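Local coordinates for Alpha/beta fold hydrolase (Pseudomonas aeruginosa, PDB 6I8W), which hydrolyses membrane phospholipids as a phospholipase A and virulence factor, and may also act on monoacylglycerols, at residues Ile228-Gln231 with Leu232-Tyr236; Ser109-Val112 with Gly113-Ala116. One frame throughout, in Å; residues are numbered along the deposited sequence.

Contact 1: residues Ile228-Gln231 with Leu232-Tyr236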
loop_
_atom_site.group_PDB
_atom_site.type_symbol
_atom_site.label_atom_id
_atom_site.label_comp_id
_atom_site.label_asym_id
_atom_site.label_seq_id
_atom_site.Cartn_x
_atom_site.Cartn_y
_atom_site.Cartn_z
ATOM N N ILE A 228 8.849 -2.850 -12.651
ATOM C CA ILE A 228 8.628 -3.576 -11.409
ATOM C C ILE A 228 7.523 -4.618 -11.586
ATOM O O ILE A 228 7.659 -5.750 -11.125
ATOM C CB ILE A 228 8.267 -2.634 -10.248
ATOM C CG1 ILE A 228 9.483 -1.803 -9.836
ATOM C CG2 ILE A 228 7.781 -3.436 -9.033
ATOM C CD1 ILE A 228 9.182 -0.831 -8.699
ATOM N N PHE A 229 6.438 -4.243 -12.262
ATOM C CA PHE A 229 5.323 -5.170 -12.456
ATOM C C PHE A 229 5.792 -6.412 -13.216
ATOM O O PHE A 229 5.348 -7.528 -12.938
ATOM C CB PHE A 229 4.160 -4.507 -13.202
ATOM C CG PHE A 229 2.864 -5.282 -13.109
ATOM C CD1 PHE A 229 1.983 -5.057 -12.067
ATOM C CD2 PHE A 229 2.548 -6.255 -14.049
ATOM C CE1 PHE A 229 0.796 -5.779 -11.970
ATOM C CE2 PHE A 229 1.372 -6.978 -13.961
ATOM C CZ PHE A 229 0.493 -6.745 -12.919
ATOM N N GLU A 230 6.709 -6.218 -14.158
ATOM C CA GLU A 230 7.247 -7.341 -14.923
ATOM C C GLU A 230 8.069 -8.274 -14.033
ATOM O O GLU A 230 8.012 -9.495 -14.183
ATOM C CB GLU A 230 8.084 -6.841 -16.100
ATOM C CG GLU A 230 7.377 -6.999 -17.426
ATOM C CD GLU A 230 6.920 -8.427 -17.664
ATOM O OE1 GLU A 230 7.785 -9.318 -17.808
ATOM O OE2 GLU A 230 5.692 -8.658 -17.694
ATOM N N GLN A 231 8.826 -7.700 -13.103
ATOM C CA GLN A 231 9.526 -8.504 -12.104
ATOM C C GLN A 231 8.550 -9.280 -11.214
ATOM O O GLN A 231 8.807 -10.423 -10.855
ATOM C CB GLN A 231 10.421 -7.626 -11.235
ATOM C CG GLN A 231 11.632 -7.054 -11.956
ATOM C CD GLN A 231 12.638 -6.498 -10.977
ATOM O OE1 GLN A 231 12.751 -6.988 -9.855
ATOM N NE2 GLN A 231 13.362 -5.462 -11.385
ATOM N N LEU A 232 7.432 -8.660 -10.852
ATOM C CA LEU A 232 6.460 -9.340 -10.002
ATOM C C LEU A 232 5.884 -10.544 -10.751
ATOM O O LEU A 232 5.557 -11.569 -10.145
ATOM C CB LEU A 232 5.345 -8.386 -9.557
ATOM C CG LEU A 232 5.730 -7.224 -8.628
ATOM C CD1 LEU A 232 4.549 -6.301 -8.402
ATOM C CD2 LEU A 232 6.254 -7.752 -7.294
ATOM N N ARG A 233 5.790 -10.433 -12.074
ATOM C CA ARG A 233 5.326 -11.549 -12.890
ATOM C C ARG A 233 6.398 -12.621 -13.047
ATOM O O ARG A 233 6.123 -13.807 -12.873
ATOM C CB ARG A 233 4.888 -11.067 -14.274
ATOM C CG ARG A 233 3.732 -10.084 -14.255
ATOM C CD ARG A 233 3.298 -9.715 -15.669
ATOM N NE ARG A 233 2.498 -10.764 -16.295
ATOM C CZ ARG A 233 1.889 -10.632 -17.468
ATOM N NH1 ARG A 233 1.995 -9.497 -18.146
ATOM N NH2 ARG A 233 1.173 -11.632 -17.965
ATOM N N GLN A 234 7.613 -12.202 -13.394
ATOM C CA GLN A 234 8.689 -13.153 -13.707
ATOM C C GLN A 234 9.295 -13.779 -12.456
ATOM O O GLN A 234 9.817 -14.890 -12.506
ATOM C CB GLN A 234 9.796 -12.476 -14.524
ATOM C CG GLN A 234 9.326 -11.876 -15.831
ATOM C CD GLN A 234 8.845 -12.920 -16.817
ATOM O OE1 GLN A 234 9.237 -14.087 -16.746
ATOM N NE2 GLN A 234 7.993 -12.505 -17.749
ATOM N N ARG A 235 9.231 -13.063 -11.340
ATOM C CA ARG A 235 9.842 -13.521 -10.094
ATOM C C ARG A 235 8.759 -13.778 -9.053
ATOM O O ARG A 235 8.956 -13.570 -7.856
ATOM C CB ARG A 235 10.849 -12.489 -9.583
ATOM C CG ARG A 235 11.923 -12.142 -10.621
ATOM C CD ARG A 235 12.892 -11.055 -10.146
ATOM N NE ARG A 235 13.621 -10.478 -11.282
ATOM C CZ ARG A 235 14.680 -9.678 -11.180
ATOM N NH1 ARG A 235 15.165 -9.354 -9.988
ATOM N NH2 ARG A 235 15.264 -9.210 -12.277
ATOM N N TYR A 236 7.614 -14.247 -9.533
ATOM C CA TYR A 236 6.454 -14.508 -8.687
ATOM C C TYR A 236 6.745 -15.609 -7.680
ATOM O O TYR A 236 7.307 -16.628 -8.028
ATOM C CB TYR A 236 5.260 -14.882 -9.565
ATOM C CG TYR A 236 3.987 -15.235 -8.828
ATOM C CD1 TYR A 236 3.132 -14.240 -8.378
ATOM C CD2 TYR A 236 3.613 -16.565 -8.635
ATOM C CE1 TYR A 236 1.953 -14.551 -7.723
ATOM C CE2 TYR A 236 2.434 -16.887 -7.982
ATOM C CZ TYR A 236 1.610 -15.867 -7.524
ATOM O OH TYR A 236 0.431 -16.156 -6.883
#
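Gln231 and Arg235 run side by side, one helical turn apart, at the end of helix 208-234. The Gln231 amide lies stacked on the Arg235 guanidinium, their planes 22° apart. OE1 of Gln231 stands over one guanidinium face, 3.4 Å from NH1 of Arg235, and the angle is too poor for a hydrogen bond. The polar end of Gln231 is committed elsewhere: OE1 accepts from Tyr110 N, and NE2 gives a weak bond to Ala108 O.

Glu230 reaches two residues. Its OE1 accepts from NE2 of Gln234 at 3.2 Å, on the syn lone pair and close to the Gln234 amide plane. Gln234 folds back at chi2 (-66°), which lays its amide beside the carboxylate. OE2 of Glu230 lies nearest the CD methylene of Arg233, 3.3 Å away. NH1 of Arg233 is farther from OE2, at 3.8 Å, a long salt bridge with the two planes 67° apart. The Arg233 CD methylene also touches the Phe229 ring, 3.8 Å from CE2.

Main-chain bonds set the spacing of these residues. Leu232 N, Arg233 N, Gln234 N and Arg235 N each donate to the carbonyl four residues back. The last, Arg235 N to Gln231 O, is 2.7 Å. Arg235 then leaves helical geometry, and the helix ends.

Glu230, Arg233 and Gln234 form the polar outer side. Phe229 packs edge-to-face with Phe71. Ile228 rests on Phe99 and Tyr110, and Leu232 on Val112. Helix 208-234 thus ends against the loop that follows strand 90-94 and leads into helix 112-125.

Contact 2: residues Ser109-Val112 with Gly113-Ala116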
loop_
_atom_site.group_PDB
_atom_site.type_symbol
_atom_site.label_atom_id
_atom_site.label_comp_id
_atom_site.label_asym_id
_atom_site.label_seq_id
_atom_site.Cartn_x
_atom_site.Cartn_y
_atom_site.Cartn_z
ATOM N N SER A 109 16.419 -5.692 -7.436
ATOM C CA SER A 109 15.300 -6.608 -7.540
ATOM C C SER A 109 14.124 -6.084 -6.704
ATOM O O SER A 109 14.303 -5.633 -5.570
ATOM C CB SER A 109 15.706 -8.008 -7.088
ATOM O OG SER A 109 14.584 -8.872 -7.109
ATOM N N TYR A 110 12.921 -6.175 -7.253
ATOM C CA TYR A 110 11.748 -5.710 -6.552
ATOM C C TYR A 110 10.721 -6.818 -6.380
ATOM O O TYR A 110 9.549 -6.542 -6.147
ATOM C CB TYR A 110 11.130 -4.515 -7.281
ATOM C CG TYR A 110 12.006 -3.288 -7.259
ATOM C CD1 TYR A 110 12.040 -2.462 -6.145
ATOM C CD2 TYR A 110 12.806 -2.961 -8.345
ATOM C CE1 TYR A 110 12.846 -1.345 -6.114
ATOM C CE2 TYR A 110 13.609 -1.838 -8.328
ATOM C CZ TYR A 110 13.617 -1.036 -7.200
ATOM O OH TYR A 110 14.408 0.082 -7.159
ATOM N N ASP A 111 11.171 -8.065 -6.501
ATOM C CA ASP A 111 10.320 -9.210 -6.197
ATOM C C ASP A 111 9.909 -9.189 -4.726
ATOM O O ASP A 111 10.601 -8.604 -3.892
ATOM C CB ASP A 111 11.044 -10.519 -6.516
ATOM C CG ASP A 111 12.196 -10.778 -5.578
ATOM O OD1 ASP A 111 13.306 -10.265 -5.837
ATOM O OD2 ASP A 111 11.981 -11.459 -4.554
ATOM N N VAL A 112 8.806 -9.850 -4.395
ATOM C CA VAL A 112 8.241 -9.732 -3.048
ATOM C C VAL A 112 9.132 -10.408 -2.000
ATOM O O VAL A 112 9.088 -10.064 -0.819
ATOM C CB VAL A 112 6.821 -10.320 -2.983
ATOM C CG1 VAL A 112 5.860 -9.459 -3.783
ATOM C CG2 VAL A 112 6.808 -11.770 -3.484
ATOM N N GLY A 113 9.928 -11.381 -2.433
ATOM C CA GLY A 113 10.863 -12.043 -1.538
ATOM C C GLY A 113 11.974 -11.118 -1.059
ATOM O O GLY A 113 12.242 -11.012 0.137
ATOM N N THR A 114 12.615 -10.436 -2.001
ATOM C CA THR A 114 13.612 -9.422 -1.682
ATOM C C THR A 114 12.973 -8.282 -0.859
ATOM O O THR A 114 13.539 -7.809 0.125
ATOM C CB THR A 114 14.248 -8.862 -2.974
ATOM O OG1 THR A 114 14.760 -9.945 -3.754
ATOM C CG2 THR A 114 15.367 -7.883 -2.663
ATOM N N GLN A 115 11.779 -7.856 -1.248
ATOM C CA GLN A 115 11.107 -6.780 -0.517
ATOM C C GLN A 115 10.796 -7.191 0.935
ATOM O O GLN A 115 10.965 -6.394 1.849
ATOM C CB GLN A 115 9.827 -6.366 -1.246
ATOM C CG GLN A 115 10.063 -5.651 -2.579
ATOM C CD GLN A 115 10.455 -4.177 -2.395
ATOM O OE1 GLN A 115 11.345 -3.844 -1.615
ATOM N NE2 GLN A 115 9.762 -3.298 -3.094
ATOM N N ALA A 116 10.389 -8.441 1.154
ATOM C CA ALA A 116 10.093 -8.901 2.516
ATOM C C ALA A 116 11.339 -8.834 3.409
ATOM O O ALA A 116 11.247 -8.513 4.590
ATOM C CB ALA A 116 9.521 -10.318 2.501
HETATM O O HOH W 1 7.941 -4.606 -5.089
#
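OD2 of Asp111 accepts from Thr114 N at 2.8 Å, nearly straight at 164° and from above the carboxylate plane. Gly113 N lies 3.0 Å from the same oxygen. Asp111 stands right before helix 112-125, so this is an N-cap. Thr114 OG1 donates to Asp111 OD1, though the place of that oxygen is less sure. Asp111 CG sits between its own backbone N and carbonyl carbon (chi1 69°), which turns the carboxylate back over the first turn.

Backbone bonds continue the turn. Gln115 N donates to Asp111 O, in the carbonyl plane, and Ala116 N donates to Val112 O.

Gln115 also reaches back to Tyr110. The bend at chi2 (-78°) brings its amide to the ring edge, with NE2 3.9 Å from CD1 of Tyr110. One water joins the two residues: it donates to Tyr110 O at 2.7 Å and accepts from Gln115 NE2 at 3.0 Å. NE2 also bonds Pro97 O, and OE1 of Gln115 accepts from Arg118. The Tyr110 hydroxyl is bonded to Pro105 O.

The Val112 side chain touches His141, Ile142 and Leu145 of helix 138-149.

The negative carboxylate lies at the amino end of the helix, where the dipole would probably favour its charged form. It satisfies the N-H of Thr114, which has no carbonyl one turn back within the helix.

Contact 2 comes first along the chain, and contact 1 packs against it, with centres 10 Å apart. The bond that joins them runs from Tyr110 N to Gln231 OE1, at 2.7 Å. Arg235 NH1 lies 3.0 Å from Ser109 OG, and CB of Arg235 packs on CB of Asp111 at 3.7 Å. The end of helix 208-234 thus meets the loop leading into helix 112-125. A bound myristic acid lies about 8 Å from the Phe229 side chain and about 12 Å from that of Val112. Val112 is also near, without touching, the probable nucleophile elbow around Ser137.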